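Local coordinates for YfkN protein (Bacillus subtilis subsp. subtilis, PDB 3GVE), which belongs to the calcineurin-like phosphoesterase family and binds a manganese (II) ion and a magnesium ion at sites that share one ligand residue, at residues 8-13 / 292-297; 57-62 / 99-104; 144-149 / 201-206; 148-153 / 160-165. One frame throughout, in Å; residues are numbered along the deposited sequence.

Contact 1. Residues 8-13 / 292-297; sequences PQVHLS and LKLEKA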
loop_
_atom_site.group_PDB
_atom_site.type_symbol
_atom_site.label_atom_id
_atom_site.label_comp_id
_atom_site.label_asym_id
_atom_site.label_seq_id
_atom_site.Cartn_x
_atom_site.Cartn_y
_atom_site.Cartn_z
ATOM N N PRO A 8 -35.379 5.723 -31.411
ATOM C CA PRO A 8 -35.472 6.191 -30.026
ATOM C C PRO A 8 -34.360 5.540 -29.176
ATOM O O PRO A 8 -34.135 4.350 -29.316
ATOM C CB PRO A 8 -36.851 5.659 -29.576
ATOM C CG PRO A 8 -37.481 5.030 -30.734
ATOM C CD PRO A 8 -36.366 4.664 -31.655
ATOM N N GLN A 9 -33.689 6.301 -28.324
ATOM C CA GLN A 9 -32.561 5.686 -27.696
ATOM C C GLN A 9 -32.884 5.125 -26.297
ATOM O O GLN A 9 -33.860 5.440 -25.702
ATOM C CB GLN A 9 -31.403 6.690 -27.602
ATOM C CG GLN A 9 -31.080 7.419 -28.906
ATOM C CD GLN A 9 -29.861 8.261 -28.836
ATOM O OE1 GLN A 9 -29.055 8.241 -29.737
ATOM N NE2 GLN A 9 -29.683 8.943 -27.743
ATOM N N VAL A 10 -32.011 4.262 -25.832
ATOM C CA VAL A 10 -31.938 3.836 -24.415
ATOM C C VAL A 10 -30.655 4.431 -23.787
ATOM O O VAL A 10 -29.588 4.205 -24.287
ATOM C CB VAL A 10 -31.921 2.320 -24.276
ATOM C CG1 VAL A 10 -31.768 1.933 -22.838
ATOM C CG2 VAL A 10 -33.225 1.679 -24.883
ATOM N N HIS A 11 -30.778 5.152 -22.686
ATOM C CA HIS A 11 -29.578 5.606 -21.997
ATOM C C HIS A 11 -29.266 4.587 -20.898
ATOM O O HIS A 11 -30.015 4.485 -19.954
ATOM C CB HIS A 11 -29.792 7.013 -21.429
ATOM C CG HIS A 11 -28.642 7.532 -20.625
ATOM N ND1 HIS A 11 -28.789 8.550 -19.709
ATOM C CD2 HIS A 11 -27.340 7.175 -20.586
ATOM C CE1 HIS A 11 -27.622 8.815 -19.156
ATOM N NE2 HIS A 11 -26.729 7.980 -19.654
ATOM N N LEU A 12 -28.191 3.840 -21.052
ATOM C CA LEU A 12 -27.762 2.866 -20.065
ATOM C C LEU A 12 -26.516 3.416 -19.350
ATOM O O LEU A 12 -25.593 3.875 -19.991
ATOM C CB LEU A 12 -27.442 1.544 -20.773
ATOM C CG LEU A 12 -26.897 0.417 -19.904
ATOM C CD1 LEU A 12 -27.944 0.011 -18.870
ATOM C CD2 LEU A 12 -26.509 -0.767 -20.765
ATOM N N SER A 13 -26.522 3.399 -18.022
ATOM C CA SER A 13 -25.367 3.836 -17.244
ATOM C C SER A 13 -24.751 2.633 -16.556
ATOM O O SER A 13 -25.453 1.782 -16.048
ATOM C CB SER A 13 -25.784 4.847 -16.193
ATOM O OG SER A 13 -26.217 6.045 -16.787
ATOM N N LEU A 292 -23.918 4.887 -22.031
ATOM C CA LEU A 292 -24.162 4.385 -23.383
ATOM C C LEU A 292 -25.500 4.911 -23.883
ATOM O O LEU A 292 -26.490 4.806 -23.192
ATOM C CB LEU A 292 -24.205 2.861 -23.399
ATOM C CG LEU A 292 -22.941 2.117 -22.935
ATOM C CD1 LEU A 292 -23.095 0.612 -23.017
ATOM C CD2 LEU A 292 -21.701 2.610 -23.700
ATOM N N LYS A 293 -25.479 5.383 -25.143
ATOM C CA LYS A 293 -26.811 5.680 -25.832
ATOM C C LYS A 293 -26.951 4.593 -26.886
ATOM O O LYS A 293 -26.211 4.486 -27.822
ATOM C CB LYS A 293 -26.788 7.045 -26.471
ATOM C CG LYS A 293 -26.719 8.111 -25.506
ATOM C CD LYS A 293 -26.669 9.529 -26.118
ATOM C CE LYS A 293 -26.621 10.608 -25.064
ATOM N NZ LYS A 293 -26.546 12.042 -25.715
ATOM N N LEU A 294 -27.845 3.741 -26.641
ATOM C CA LEU A 294 -28.190 2.577 -27.449
ATOM C C LEU A 294 -29.330 2.884 -28.405
ATOM O O LEU A 294 -30.265 3.568 -28.056
ATOM C CB LEU A 294 -28.606 1.389 -26.580
ATOM C CG LEU A 294 -27.744 1.046 -25.368
ATOM C CD1 LEU A 294 -28.382 -0.112 -24.635
ATOM C CD2 LEU A 294 -26.389 0.668 -25.865
ATOM N N GLU A 295 -29.226 2.354 -29.617
ATOM C CA GLU A 295 -30.255 2.561 -30.639
ATOM C C GLU A 295 -30.606 1.254 -31.290
ATOM O O GLU A 295 -29.712 0.476 -31.559
ATOM C CB GLU A 295 -29.767 3.532 -31.708
ATOM C CG GLU A 295 -30.147 4.938 -31.417
ATOM C CD GLU A 295 -29.571 5.916 -32.401
ATOM O OE1 GLU A 295 -29.378 5.540 -33.555
ATOM O OE2 GLU A 295 -29.310 7.053 -32.015
ATOM N N LYS A 296 -31.838 1.016 -31.543
ATOM C CA LYS A 296 -32.117 -0.243 -32.185
ATOM C C LYS A 296 -32.470 -0.041 -33.665
ATOM O O LYS A 296 -33.324 0.759 -33.941
ATOM C CB LYS A 296 -33.216 -1.006 -31.453
ATOM C CG LYS A 296 -33.573 -2.370 -32.071
ATOM C CD LYS A 296 -33.931 -3.441 -31.031
ATOM C CE LYS A 296 -35.360 -4.054 -31.044
ATOM N NZ LYS A 296 -35.572 -5.246 -30.128
ATOM N N ALA A 297 -31.783 -0.741 -34.570
ATOM C CA ALA A 297 -32.070 -0.752 -36.006
ATOM C C ALA A 297 -32.144 -2.202 -36.489
ATOM O O ALA A 297 -31.205 -2.971 -36.331
ATOM C CB ALA A 297 -31.018 0.017 -36.772
#
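Leu292 faces Leu12 in a hydrogen-bonded antiparallel pair: Leu292 N donates to Leu12 O at 2.8 Å, and Leu292 O receives a bond in return from Leu12 N. On the face that these two leucines share, Leu292 CD1 and Leu12 CD2 meet, 4.3 Å apart. Leu292 O also lies in the plane of the His11 imidazole, at its edge, 3.6 Å from His11 CD2; NE2 of that ring is hydrogen-bonded to Asp291. Lys293 then pairs with His11 without hydrogen bonds, its CA approaching Val10 O in a CA-H...O contact of 3.5 Å, while its side chain lies on the same face as Gln9 and His11. At Leu294 the double bonding returns, Leu294 N to Val10 O at 3.0 Å and Val10 N to Leu294 O at 2.9 Å. Leu294 CD1 lies 4.3 Å from Leu12 CB. Glu295 continues the polar face next to Gln9. In the four-stranded sheet, strand 286-297 runs between strands 9-17 and 300-312; Trp301 of the latter touches Val10 and Leu294, and Leu153 of strand 146-154 packs on Val10 and Leu12.

Contact 2. Residues 57-62 / 99-104; sequences TLLVDN and LKYDAG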
loop_
_atom_site.group_PDB
_atom_site.type_symbol
_atom_site.label_atom_id
_atom_site.label_comp_id
_atom_site.label_asym_id
_atom_site.label_seq_id
_atom_site.Cartn_x
_atom_site.Cartn_y
_atom_site.Cartn_z
ATOM N N THR A 57 -29.508 1.678 -14.657
ATOM C CA THR A 57 -28.154 1.701 -14.104
ATOM C C THR A 57 -27.715 0.319 -13.637
ATOM O O THR A 57 -28.410 -0.368 -12.887
ATOM C CB THR A 57 -28.041 2.732 -12.954
ATOM O OG1 THR A 57 -28.256 4.043 -13.482
ATOM C CG2 THR A 57 -26.660 2.693 -12.324
ATOM N N LEU A 58 -26.543 -0.079 -14.105
ATOM C CA LEU A 58 -25.897 -1.302 -13.678
ATOM C C LEU A 58 -24.723 -0.946 -12.781
ATOM O O LEU A 58 -24.162 0.122 -12.922
ATOM C CB LEU A 58 -25.392 -2.070 -14.900
ATOM C CG LEU A 58 -26.473 -2.390 -15.934
ATOM C CD1 LEU A 58 -25.792 -2.950 -17.173
ATOM C CD2 LEU A 58 -27.501 -3.385 -15.350
ATOM N N LEU A 59 -24.364 -1.868 -11.890
ATOM C CA LEU A 59 -23.270 -1.681 -10.949
ATOM C C LEU A 59 -22.363 -2.918 -10.964
ATOM O O LEU A 59 -22.796 -4.025 -10.753
ATOM C CB LEU A 59 -23.834 -1.421 -9.549
ATOM C CG LEU A 59 -22.818 -1.391 -8.395
ATOM C CD1 LEU A 59 -21.831 -0.225 -8.544
ATOM C CD2 LEU A 59 -23.574 -1.288 -7.064
ATOM N N VAL A 60 -21.088 -2.688 -11.235
ATOM C CA VAL A 60 -20.119 -3.784 -11.378
ATOM C C VAL A 60 -18.849 -3.519 -10.592
ATOM O O VAL A 60 -18.459 -2.388 -10.382
ATOM C CB VAL A 60 -19.760 -4.029 -12.874
ATOM C CG1 VAL A 60 -21.039 -4.338 -13.672
ATOM C CG2 VAL A 60 -19.036 -2.836 -13.480
ATOM N N ASP A 61 -18.222 -4.596 -10.158
ATOM C CA ASP A 61 -16.905 -4.508 -9.526
ATOM C C ASP A 61 -15.857 -5.174 -10.395
ATOM O O ASP A 61 -16.125 -6.192 -11.012
ATOM C CB ASP A 61 -16.894 -5.170 -8.156
ATOM C CG ASP A 61 -15.571 -4.974 -7.452
ATOM O OD1 ASP A 61 -15.269 -3.846 -7.026
ATOM O OD2 ASP A 61 -14.814 -5.934 -7.381
ATOM N N ASN A 62 -14.662 -4.598 -10.404
ATOM C CA ASN A 62 -13.590 -5.072 -11.274
ATOM C C ASN A 62 -12.468 -5.895 -10.637
ATOM O O ASN A 62 -11.443 -6.104 -11.267
ATOM C CB ASN A 62 -12.994 -3.882 -12.035
ATOM C CG ASN A 62 -12.435 -4.280 -13.400
ATOM O OD1 ASN A 62 -13.030 -5.076 -14.114
ATOM N ND2 ASN A 62 -11.284 -3.692 -13.766
ATOM N N LEU A 99 -25.541 -3.775 -1.621
ATOM C CA LEU A 99 -25.485 -2.676 -2.596
ATOM C C LEU A 99 -26.043 -3.086 -3.965
ATOM O O LEU A 99 -26.085 -2.292 -4.892
ATOM C CB LEU A 99 -24.046 -2.184 -2.763
ATOM C CG LEU A 99 -23.420 -1.453 -1.574
ATOM C CD1 LEU A 99 -21.965 -1.110 -1.835
ATOM C CD2 LEU A 99 -24.219 -0.182 -1.277
ATOM N N LYS A 100 -26.449 -4.342 -4.066
ATOM C CA LYS A 100 -27.085 -4.867 -5.276
ATOM C C LYS A 100 -26.171 -4.731 -6.511
ATOM O O LYS A 100 -26.572 -4.251 -7.557
ATOM C CB LYS A 100 -28.475 -4.232 -5.489
ATOM C CG LYS A 100 -29.431 -4.581 -4.354
ATOM C CD LYS A 100 -30.795 -3.941 -4.554
ATOM C CE LYS A 100 -31.704 -4.250 -3.376
ATOM N NZ LYS A 100 -33.149 -4.182 -3.774
ATOM N N TYR A 101 -24.930 -5.184 -6.376
ATOM C CA TYR A 101 -24.054 -5.300 -7.543
ATOM C C TYR A 101 -24.673 -6.256 -8.559
ATOM O O TYR A 101 -25.318 -7.224 -8.188
ATOM C CB TYR A 101 -22.678 -5.805 -7.134
ATOM C CG TYR A 101 -21.724 -4.692 -6.769
ATOM C CD1 TYR A 101 -21.824 -4.044 -5.540
ATOM C CD2 TYR A 101 -20.733 -4.281 -7.651
ATOM C CE1 TYR A 101 -20.956 -3.022 -5.201
ATOM C CE2 TYR A 101 -19.845 -3.254 -7.314
ATOM C CZ TYR A 101 -19.983 -2.621 -6.096
ATOM O OH TYR A 101 -19.139 -1.609 -5.728
ATOM N N ASP A 102 -24.452 -5.965 -9.832
ATOM C CA ASP A 102 -24.951 -6.806 -10.923
ATOM C C ASP A 102 -23.924 -7.840 -11.419
ATOM O O ASP A 102 -24.301 -8.848 -11.976
ATOM C CB ASP A 102 -25.421 -5.927 -12.086
ATOM C CG ASP A 102 -26.583 -5.027 -11.699
ATOM O OD1 ASP A 102 -27.673 -5.556 -11.473
ATOM O OD2 ASP A 102 -26.376 -3.820 -11.604
ATOM N N ALA A 103 -22.632 -7.563 -11.221
ATOM C CA ALA A 103 -21.577 -8.466 -11.656
ATOM C C ALA A 103 -20.261 -8.119 -10.987
ATOM O O ALA A 103 -20.087 -6.965 -10.601
ATOM C CB ALA A 103 -21.381 -8.393 -13.171
ATOM N N GLY A 104 -19.372 -9.097 -10.930
ATOM C CA GLY A 104 -18.019 -8.843 -10.467
ATOM C C GLY A 104 -17.037 -9.751 -11.210
ATOM O O GLY A 104 -17.435 -10.567 -12.054
HETATM O O HOH W 1 -27.993 -1.917 -10.586
#
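Val60 and Ala103 form the single backbone bridge that ties strand 57-61, at the margin of the four-stranded sheet of this calcineurin-like phosphoesterase fold, to the loop between helix 91-98 and strand 104-105. Both segments lead toward the metal centre: Asp64, a ligand of both ions, follows the first, and Asn108, a magnesium ligand, follows the second. Two backbone bonds flank the bridge, Asp102 N to Leu59 O at 2.7 Å and Asp61 N to Ala103 O at 3.0 Å. The carboxylate of Asp102 adds a third. Its CG stands anti to the carbonyl carbon (chi1 -63°), and OD2 accepts Leu59 N at 2.8 Å through the anti lone pair, acting as a side-chain stand-in for a strand carbonyl. A water molecule lies 2.7 Å from Asp102 OD2 and within hydrogen-bonding distance of Thr57 O. The apolar part of the contact is Leu59 on Tyr101. Leu59 CG sits over the middle of the ring in a CH-pi contact, 3.6 Å from the centroid and 10° off the ring normal, while CD2 leans over CD1 of the tyrosine. Helix 40-53 adds Ile47 and Arg51 against Leu59. The ring edge is occupied too: Tyr101 CE2 comes to 3.4 Å from Val60 C, which lies in the ring plane. Tyr101 OH is hydrogen-bonded to Thr17 OG1, a hydroxyl also bonded to Asp61 OD1. Asp61 CB stands 3.6 Å from Tyr101 CE2, out of the ring plane on the side away from Leu59 CG.

Contact 3. Residues 144-149 / 201-206; sequences TPYVIN and PKMKAE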
loop_
_atom_site.group_PDB
_atom_site.type_symbol
_atom_site.label_atom_id
_atom_site.label_comp_id
_atom_site.label_asym_id
_atom_site.label_seq_id
_atom_site.Cartn_x
_atom_site.Cartn_y
_atom_site.Cartn_z
ATOM N N THR A 144 -17.191 -19.312 -14.167
ATOM C CA THR A 144 -18.222 -18.862 -15.094
ATOM C C THR A 144 -17.593 -17.871 -16.087
ATOM O O THR A 144 -17.134 -16.813 -15.681
ATOM C CB THR A 144 -19.321 -18.112 -14.314
ATOM O OG1 THR A 144 -19.734 -18.893 -13.179
ATOM C CG2 THR A 144 -20.509 -17.810 -15.183
ATOM N N PRO A 145 -17.548 -18.206 -17.374
ATOM C CA PRO A 145 -16.801 -17.343 -18.295
ATOM C C PRO A 145 -17.474 -16.027 -18.630
ATOM O O PRO A 145 -16.739 -15.006 -18.854
ATOM C CB PRO A 145 -16.570 -18.209 -19.529
ATOM C CG PRO A 145 -17.775 -19.089 -19.542
ATOM C CD PRO A 145 -18.037 -19.437 -18.040
ATOM N N TYR A 146 -18.787 -16.005 -18.620
ATOM C CA TYR A 146 -19.548 -14.815 -18.926
ATOM C C TYR A 146 -20.967 -15.127 -18.490
ATOM O O TYR A 146 -21.265 -16.279 -18.225
ATOM C CB TYR A 146 -19.487 -14.489 -20.428
ATOM C CG TYR A 146 -20.216 -15.492 -21.299
ATOM C CD1 TYR A 146 -21.578 -15.398 -21.498
ATOM C CD2 TYR A 146 -19.541 -16.537 -21.912
ATOM C CE1 TYR A 146 -22.263 -16.317 -22.287
ATOM C CE2 TYR A 146 -20.224 -17.460 -22.703
ATOM C CZ TYR A 146 -21.580 -17.335 -22.881
ATOM O OH TYR A 146 -22.264 -18.249 -23.657
ATOM N N VAL A 147 -21.764 -14.064 -18.440
ATOM C CA VAL A 147 -23.233 -14.225 -18.171
ATOM C C VAL A 147 -23.914 -13.232 -19.056
ATOM O O VAL A 147 -23.354 -12.173 -19.388
ATOM C CB VAL A 147 -23.565 -14.041 -16.679
ATOM C CG1 VAL A 147 -22.904 -15.085 -15.823
ATOM C CG2 VAL A 147 -23.303 -12.656 -16.253
ATOM N N ILE A 148 -25.086 -13.558 -19.424
ATOM C CA ILE A 148 -25.993 -12.680 -20.159
ATOM C C ILE A 148 -27.331 -12.586 -19.433
ATOM O O ILE A 148 -27.929 -13.594 -19.124
ATOM C CB ILE A 148 -26.211 -13.188 -21.607
ATOM C CG1 ILE A 148 -24.890 -13.240 -22.354
ATOM C CG2 ILE A 148 -27.174 -12.297 -22.356
ATOM C CD1 ILE A 148 -24.959 -14.056 -23.634
ATOM N N ASN A 149 -27.766 -11.363 -19.154
ATOM C CA ASN A 149 -29.027 -11.093 -18.470
ATOM C C ASN A 149 -29.895 -10.249 -19.376
ATOM O O ASN A 149 -29.456 -9.242 -19.891
ATOM C CB ASN A 149 -28.805 -10.306 -17.179
ATOM C CG ASN A 149 -27.923 -11.008 -16.208
ATOM O OD1 ASN A 149 -27.999 -12.204 -16.063
ATOM N ND2 ASN A 149 -27.071 -10.254 -15.535
ATOM N N PRO A 201 -17.585 -14.399 -29.492
ATOM C CA PRO A 201 -18.483 -14.993 -30.503
ATOM C C PRO A 201 -19.597 -15.839 -29.878
ATOM O O PRO A 201 -20.707 -15.871 -30.355
ATOM C CB PRO A 201 -17.530 -15.861 -31.327
ATOM C CG PRO A 201 -16.252 -15.144 -31.257
ATOM C CD PRO A 201 -16.172 -14.626 -29.832
ATOM N N LYS A 202 -19.271 -16.514 -28.801
ATOM C CA LYS A 202 -20.247 -17.322 -28.128
ATOM C C LYS A 202 -21.285 -16.435 -27.489
ATOM O O LYS A 202 -22.438 -16.750 -27.496
ATOM C CB LYS A 202 -19.564 -18.152 -27.072
ATOM C CG LYS A 202 -18.482 -18.965 -27.636
ATOM C CD LYS A 202 -18.294 -20.113 -26.745
ATOM C CE LYS A 202 -17.069 -19.990 -25.952
ATOM N NZ LYS A 202 -16.176 -21.041 -26.450
HETATM N N MSE A 203 -20.844 -15.322 -26.912
HETATM C CA MSE A 203 -21.762 -14.394 -26.282
HETATM C C MSE A 203 -22.690 -13.799 -27.326
HETATM O O MSE A 203 -23.876 -13.674 -27.077
HETATM C CB MSE A 203 -21.006 -13.276 -25.544
HETATM C CG MSE A 203 -20.092 -13.767 -24.438
HETATM SE SE MSE A 203 -19.052 -12.318 -23.639
HETATM C CE MSE A 203 -20.502 -11.446 -22.639
ATOM N N LYS A 204 -22.141 -13.420 -28.484
ATOM C CA LYS A 204 -23.000 -12.895 -29.520
ATOM C C LYS A 204 -24.009 -13.972 -29.979
ATOM O O LYS A 204 -25.176 -13.679 -30.161
ATOM C CB LYS A 204 -22.145 -12.359 -30.661
ATOM C CG LYS A 204 -21.343 -11.108 -30.288
ATOM C CD LYS A 204 -22.166 -10.121 -29.493
ATOM C CE LYS A 204 -22.786 -9.051 -30.366
ATOM N NZ LYS A 204 -23.421 -7.949 -29.583
ATOM N N ALA A 205 -23.544 -15.206 -30.117
ATOM C CA ALA A 205 -24.459 -16.348 -30.471
ATOM C C ALA A 205 -25.575 -16.470 -29.493
ATOM O O ALA A 205 -26.743 -16.758 -29.930
ATOM C CB ALA A 205 -23.620 -17.634 -30.561
ATOM N N GLU A 206 -25.307 -16.372 -28.197
ATOM C CA GLU A 206 -26.334 -16.445 -27.181
ATOM C C GLU A 206 -27.166 -15.181 -27.015
ATOM O O GLU A 206 -28.025 -15.138 -26.080
ATOM C CB GLU A 206 -25.732 -16.930 -25.840
ATOM C CG GLU A 206 -24.997 -18.247 -25.946
ATOM C CD GLU A 206 -25.929 -19.428 -26.341
ATOM O OE1 GLU A 206 -27.168 -19.306 -26.149
ATOM O OE2 GLU A 206 -25.375 -20.470 -26.815
#
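Tyr146 lays one face of its ring against the side chain of Met203, deposited as selenomethionine. Met203 CG stands over the ring centre in a CH-pi contact, 3.6 Å from the centroid and 13° off the normal, and the two side chains run antiparallel alongside each other. The selenium continues the overlap back toward the root of the ring: Met203 SE is 3.9 Å from Tyr146 CB and 4.8 Å from the ring centroid, an oblique Met-aromatic contact. With Tyr146 CG turned between its backbone N and carbonyl carbon (chi1 68°), it is the ring atom nearest Met203 CG. The helix carrying Met203, 192-205, belongs to the connection that crosses from strand 160-170 to the parallel strand 210-215, a beta-alpha-beta arrangement. It packs on the sheet with its final turn running at 22° to strand 146-149, and Met203 also touches Ile168 and Ile211 of the two strands so joined. At the helix end, Tyr146 OH meets the aliphatic part of Glu206, 3.6 Å from CG, the two side chains crossing at about a right angle. Two residues along the strand, Ile148 uses the tip of its longer branch: CD1 lies 3.6 Å from Met203 O and 3.7 Å from Glu206 CB.

Contact 4. Residues 148-153 / 160-165; sequences INEKTL and EQKVKV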
loop_
_atom_site.group_PDB
_atom_site.type_symbol
_atom_site.label_atom_id
_atom_site.label_comp_id
_atom_site.label_asym_id
_atom_site.label_seq_id
_atom_site.Cartn_x
_atom_site.Cartn_y
_atom_site.Cartn_z
ATOM N N ILE A 148 -25.086 -13.558 -19.424
ATOM C CA ILE A 148 -25.993 -12.680 -20.159
ATOM C C ILE A 148 -27.331 -12.586 -19.433
ATOM O O ILE A 148 -27.929 -13.594 -19.124
ATOM C CB ILE A 148 -26.211 -13.188 -21.607
ATOM C CG1 ILE A 148 -24.890 -13.240 -22.354
ATOM C CG2 ILE A 148 -27.174 -12.297 -22.356
ATOM C CD1 ILE A 148 -24.959 -14.056 -23.634
ATOM N N ASN A 149 -27.766 -11.363 -19.154
ATOM C CA ASN A 149 -29.027 -11.093 -18.470
ATOM C C ASN A 149 -29.895 -10.249 -19.376
ATOM O O ASN A 149 -29.456 -9.242 -19.891
ATOM C CB ASN A 149 -28.805 -10.306 -17.179
ATOM C CG ASN A 149 -27.923 -11.008 -16.208
ATOM O OD1 ASN A 149 -27.999 -12.204 -16.063
ATOM N ND2 ASN A 149 -27.071 -10.254 -15.535
ATOM N N GLU A 150 -31.129 -10.681 -19.573
ATOM C CA GLU A 150 -32.075 -9.881 -20.316
ATOM C C GLU A 150 -32.651 -8.835 -19.368
ATOM O O GLU A 150 -33.284 -9.163 -18.384
ATOM C CB GLU A 150 -33.183 -10.737 -20.913
ATOM C CG GLU A 150 -34.104 -9.931 -21.816
ATOM C CD GLU A 150 -35.143 -10.789 -22.503
ATOM O OE1 GLU A 150 -35.155 -10.812 -23.737
ATOM O OE2 GLU A 150 -35.939 -11.418 -21.795
ATOM N N LYS A 151 -32.392 -7.574 -19.680
ATOM C CA LYS A 151 -32.828 -6.453 -18.867
ATOM C C LYS A 151 -34.004 -5.735 -19.525
ATOM O O LYS A 151 -33.993 -5.543 -20.725
ATOM C CB LYS A 151 -31.673 -5.449 -18.715
ATOM C CG LYS A 151 -30.386 -6.018 -18.168
ATOM C CD LYS A 151 -30.627 -6.751 -16.881
ATOM C CE LYS A 151 -30.651 -5.823 -15.726
ATOM N NZ LYS A 151 -30.836 -6.619 -14.485
ATOM N N THR A 152 -34.992 -5.314 -18.742
ATOM C CA THR A 152 -36.080 -4.473 -19.329
ATOM C C THR A 152 -35.653 -3.051 -19.002
ATOM O O THR A 152 -35.676 -2.607 -17.856
ATOM C CB THR A 152 -37.453 -4.807 -18.716
ATOM O OG1 THR A 152 -37.788 -6.164 -18.916
ATOM C CG2 THR A 152 -38.614 -3.913 -19.321
ATOM N N LEU A 153 -35.209 -2.362 -20.027
ATOM C CA LEU A 153 -34.724 -1.015 -19.889
ATOM C C LEU A 153 -35.805 -0.091 -20.393
ATOM O O LEU A 153 -36.699 -0.490 -21.125
ATOM C CB LEU A 153 -33.437 -0.846 -20.704
ATOM C CG LEU A 153 -32.257 -1.694 -20.218
ATOM C CD1 LEU A 153 -31.031 -1.501 -21.096
ATOM C CD2 LEU A 153 -31.959 -1.448 -18.760
ATOM N N GLU A 160 -40.673 0.199 -22.894
ATOM C CA GLU A 160 -39.820 -0.904 -22.473
ATOM C C GLU A 160 -39.026 -1.455 -23.634
ATOM O O GLU A 160 -39.534 -1.612 -24.721
ATOM C CB GLU A 160 -40.664 -2.011 -21.847
ATOM C CG GLU A 160 -41.207 -1.639 -20.499
ATOM C CD GLU A 160 -41.889 -2.790 -19.792
ATOM O OE1 GLU A 160 -42.059 -3.844 -20.422
ATOM O OE2 GLU A 160 -42.214 -2.629 -18.615
ATOM N N GLN A 161 -37.757 -1.751 -23.381
ATOM C CA GLN A 161 -36.895 -2.371 -24.377
ATOM C C GLN A 161 -36.104 -3.477 -23.689
ATOM O O GLN A 161 -35.380 -3.237 -22.745
ATOM C CB GLN A 161 -35.938 -1.355 -25.021
ATOM C CG GLN A 161 -36.609 -0.191 -25.720
ATOM C CD GLN A 161 -37.423 -0.611 -26.925
ATOM O OE1 GLN A 161 -37.272 -1.705 -27.451
ATOM N NE2 GLN A 161 -38.305 0.266 -27.357
ATOM N N LYS A 162 -36.290 -4.695 -24.154
ATOM C CA LYS A 162 -35.523 -5.820 -23.647
ATOM C C LYS A 162 -34.168 -5.815 -24.316
ATOM O O LYS A 162 -34.073 -5.875 -25.515
ATOM C CB LYS A 162 -36.272 -7.116 -23.914
ATOM C CG LYS A 162 -37.532 -7.172 -23.089
ATOM C CD LYS A 162 -38.132 -8.516 -23.062
ATOM C CE LYS A 162 -38.893 -8.693 -21.776
ATOM N NZ LYS A 162 -40.077 -7.819 -21.745
ATOM N N VAL A 163 -33.130 -5.712 -23.495
ATOM C CA VAL A 163 -31.747 -5.656 -23.946
ATOM C C VAL A 163 -30.931 -6.708 -23.190
ATOM O O VAL A 163 -30.956 -6.745 -21.976
ATOM C CB VAL A 163 -31.147 -4.249 -23.709
ATOM C CG1 VAL A 163 -29.697 -4.178 -24.197
ATOM C CG2 VAL A 163 -32.016 -3.189 -24.393
ATOM N N LYS A 164 -30.242 -7.574 -23.922
ATOM C CA LYS A 164 -29.429 -8.637 -23.266
ATOM C C LYS A 164 -28.015 -8.090 -23.042
ATOM O O LYS A 164 -27.338 -7.716 -23.961
ATOM C CB LYS A 164 -29.399 -9.853 -24.105
ATOM C CG LYS A 164 -30.581 -10.760 -23.952
ATOM C CD LYS A 164 -30.483 -12.030 -24.858
ATOM C CE LYS A 164 -31.846 -12.783 -24.832
ATOM N NZ LYS A 164 -31.551 -14.166 -25.245
ATOM N N VAL A 165 -27.677 -7.980 -21.762
ATOM C CA VAL A 165 -26.362 -7.472 -21.336
ATOM C C VAL A 165 -25.513 -8.633 -20.906
ATOM O O VAL A 165 -25.906 -9.443 -20.041
ATOM C CB VAL A 165 -26.528 -6.482 -20.176
ATOM C CG1 VAL A 165 -25.186 -5.857 -19.741
ATOM C CG2 VAL A 165 -27.466 -5.334 -20.626
#
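Glu150 reaches across the beta hairpin of strands 146-154 and 160-170 to two lysines. Its CB packs 4.0 Å from Lys164 CG, the residue directly opposite in a non-hydrogen-bonded pair. CG stands anti to the backbone N (chi1 -174°) and meets Lys162 CB; farther out, Glu150 CD lies 3.8 Å from Lys162 CD, so that the carboxylate rests on the lysine's aliphatic chain. The charged ends themselves do not meet: Glu150 OE2 is 5.5 Å from Lys162 NZ, and OE1 and Lys164 NZ are likewise not in contact. Any electrostatic attraction is therefore probably modest. Thr152, on the same face, places CG2 3.5 Å from Glu160 CD, and its side chain runs alongside that of Lys162. The backbones are joined by three hydrogen-bonded pairs, Asn149 with Val165, Lys151 with Val163 and Leu153 with Gln161, each giving two bonds of 2.8 to 2.9 Å. On the reverse face Leu153, Val163 and Val165 are buried, among Asn149, Lys151 and Gln161, and Val163 and Val165 touch strand 210-215. There Leu153 crosses Val163 at about a right angle, with CD1 3.8 Å from Val163 CB. On the same face Lys151 CG lies 3.9 Å from Val165 CG2.

How the contacts relate
Contacts 1 and 2 share the four-stranded sheet, where strands 9-17 and 57-61 are neighbours, though centred 20 Å apart. Contacts 3 and 4 both use strand 146-154, of the second sheet, with centres 14 Å apart. The two sheets pack face to face where contact 4 touches contact 1, Leu294 meeting Val163, and contact 2, Leu58 meeting Val165. Contact 3 lies on the other side of the second sheet, where helix 192-205 packs. Along the chain, contact 1 pairs the chain start with a strand 279 residues later, enclosing the other three; contact 2 closes before contacts 3 and 4 begin. The result is a layered core, with the side chain of Asp61 about 10 Å from the manganese.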